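Local coordinates for protein gamma-resorcylate decarboxylase (Polaromonas, PDB 4QRO) that probably catalyses the decarboxylation of gamma-resorcylate (2,6-dihydroxybenzoate) to resorcinol at a manganese centre, at residues S285-W288 with P289-N292. Numbering follows the deposited sequence.
Sequences STDW and PFEN. With MN (manganese (II) ion), chain K; 38L (2-nitrobenzene-1,3-diol), chain M.
Asp287 and Phe290 meet across a type VIa beta turn, with cis Pro289, in the loop after strand 282-283 of the amidohydrolase (beta/alpha)8 barrel, where amidohydrolases carry an aspartate metal ligand. Asp287 OD1 binds manganese at 2.2 Å, completing a site with Glu8, His10 and His164; the inhibitor 2-nitroresorcinol chelates the same ion through its nitro oxygen OAK and phenolic oxygen OAI. Phe290 lies face to face with the inhibitor ring, whose CAC sits 3.4 Å above the centre of the phenyl plane. A water joins Asp287 OD2, Glu291 OE2 and the inhibitor's OAH; Glu291 OE2 also accepts from Asn234 N of the second subunit, bringing the dimer interface to the pocket.

Two bonds to Asp287 O close the turn that brings Asp287 and Phe290 to one pocket: Phe290 N at 2.9 Å on an in-plane lone pair, and Glu291 N at 3.2 Å from 58° above the carbonyl plane. With CG anti to the backbone N (chi1 176°), the Trp288 indole lies beside the carbonyl carbon that leads into Pro289 and turns one face to the proline ring. Cutting Trp288 back to an alanine would probably strip Pro289 CB of its aromatic face and open a gap between the proline and helix 42-49, which the indole also touches. Pro289 CB makes a CH-pi contact over the Trp288 five-membered ring, 3.8 Å from its centroid and 4° off the normal.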
loop_
_atom_site.group_PDB
_atom_site.type_symbol
_atom_site.label_atom_id
_atom_site.label_comp_id
_atom_site.label_asym_id
_atom_site.label_seq_id
_atom_site.Cartn_x
_atom_site.Cartn_y
_atom_site.Cartn_z
ATOM N N SER A 285 -15.917 11.793 -3.627
ATOM C CA SER A 285 -15.224 12.970 -3.089
ATOM C C SER A 285 -14.189 13.366 -4.111
ATOM O O SER A 285 -13.898 12.592 -5.017
ATOM C CB SER A 285 -14.566 12.680 -1.742
ATOM O OG SER A 285 -15.562 12.601 -0.721
ATOM N N THR A 286 -13.651 14.571 -3.979
ATOM C CA THR A 286 -12.783 15.123 -4.990
ATOM C C THR A 286 -11.336 15.342 -4.524
ATOM O O THR A 286 -10.413 15.098 -5.303
ATOM C CB THR A 286 -13.341 16.467 -5.526
ATOM O OG1 THR A 286 -13.234 17.456 -4.509
ATOM C CG2 THR A 286 -14.787 16.350 -5.939
ATOM N N ASP A 287 -11.135 15.778 -3.263
ATOM C CA ASP A 287 -9.841 16.287 -2.773
ATOM C C ASP A 287 -9.515 17.702 -3.292
ATOM O O ASP A 287 -8.370 18.116 -3.279
ATOM C CB ASP A 287 -8.699 15.337 -3.102
ATOM C CG ASP A 287 -7.625 15.298 -2.017
ATOM O OD1 ASP A 287 -7.693 16.064 -1.007
ATOM O OD2 ASP A 287 -6.705 14.471 -2.188
ATOM N N TRP A 288 -10.527 18.420 -3.739
ATOM C CA TRP A 288 -10.378 19.832 -4.033
ATOM C C TRP A 288 -9.789 20.467 -2.790
ATOM O O TRP A 288 -10.229 20.147 -1.680
ATOM C CB TRP A 288 -11.717 20.455 -4.397
ATOM C CG TRP A 288 -11.696 21.939 -4.635
ATOM C CD1 TRP A 288 -12.080 22.916 -3.727
ATOM C CD2 TRP A 288 -11.327 22.633 -5.831
ATOM N NE1 TRP A 288 -11.964 24.150 -4.294
ATOM C CE2 TRP A 288 -11.498 24.022 -5.580
ATOM C CE3 TRP A 288 -10.835 22.233 -7.077
ATOM C CZ2 TRP A 288 -11.239 25.008 -6.555
ATOM C CZ3 TRP A 288 -10.574 23.229 -8.061
ATOM C CH2 TRP A 288 -10.768 24.592 -7.777
ATOM N N PRO A 289 -8.788 21.347 -2.963
ATOM C CA PRO A 289 -8.274 21.933 -4.204
ATOM C C PRO A 289 -6.996 21.326 -4.751
ATOM O O PRO A 289 -6.395 21.875 -5.700
ATOM C CB PRO A 289 -8.045 23.387 -3.806
ATOM C CG PRO A 289 -7.569 23.266 -2.409
ATOM C CD PRO A 289 -8.345 22.132 -1.794
ATOM N N PHE A 290 -6.614 20.180 -4.204
ATOM C CA PHE A 290 -5.381 19.504 -4.610
ATOM C C PHE A 290 -5.627 18.690 -5.873
ATOM O O PHE A 290 -4.665 18.348 -6.608
ATOM C CB PHE A 290 -4.850 18.637 -3.450
ATOM C CG PHE A 290 -4.585 19.422 -2.197
ATOM C CD1 PHE A 290 -3.470 20.214 -2.093
ATOM C CD2 PHE A 290 -5.491 19.404 -1.131
ATOM C CE1 PHE A 290 -3.247 20.975 -0.961
ATOM C CE2 PHE A 290 -5.266 20.159 0.018
ATOM C CZ PHE A 290 -4.135 20.928 0.100
ATOM N N GLU A 291 -6.901 18.349 -6.085
ATOM C CA GLU A 291 -7.416 17.840 -7.348
ATOM C C GLU A 291 -8.511 18.759 -7.855
ATOM O O GLU A 291 -9.225 19.396 -7.051
ATOM C CB GLU A 291 -8.062 16.471 -7.168
ATOM C CG GLU A 291 -7.188 15.432 -6.543
ATOM C CD GLU A 291 -6.081 14.996 -7.456
ATOM O OE1 GLU A 291 -6.158 15.285 -8.679
ATOM O OE2 GLU A 291 -5.135 14.393 -6.927
ATOM N N ASN A 292 -8.667 18.806 -9.173
ATOM C CA ASN A 292 -9.752 19.566 -9.811
ATOM C C ASN A 292 -11.112 18.928 -9.627
ATOM O O ASN A 292 -11.262 17.705 -9.765
ATOM C CB ASN A 292 -9.531 19.719 -11.320
ATOM C CG ASN A 292 -8.627 20.884 -11.687
ATOM O OD1 ASN A 292 -7.956 21.487 -10.832
ATOM N ND2 ASN A 292 -8.633 21.232 -12.964
HETATM MN MN MN K . -7.041 15.533 0.984
HETATM O OAK 38L M . -5.254 14.216 0.223
HETATM N NAG 38L M . -4.397 14.481 -0.575
HETATM O OAJ 38L M . -3.974 13.581 -1.299
HETATM C CAA 38L M . -3.910 15.809 -0.659
HETATM C CAF 38L M . -2.891 16.071 -1.570
HETATM O OAH 38L M . -2.865 15.410 -2.762
HETATM C CAE 38L M . -1.899 17.005 -1.272
HETATM C CAD 38L M . -1.949 17.726 -0.083
HETATM C CAC 38L M . -3.055 17.595 0.753
HETATM C CAB 38L M . -4.054 16.673 0.446
HETATM O OAI 38L M . -5.164 16.610 1.245
HETATM O O HOH W 1 -4.929 13.683 -4.172
#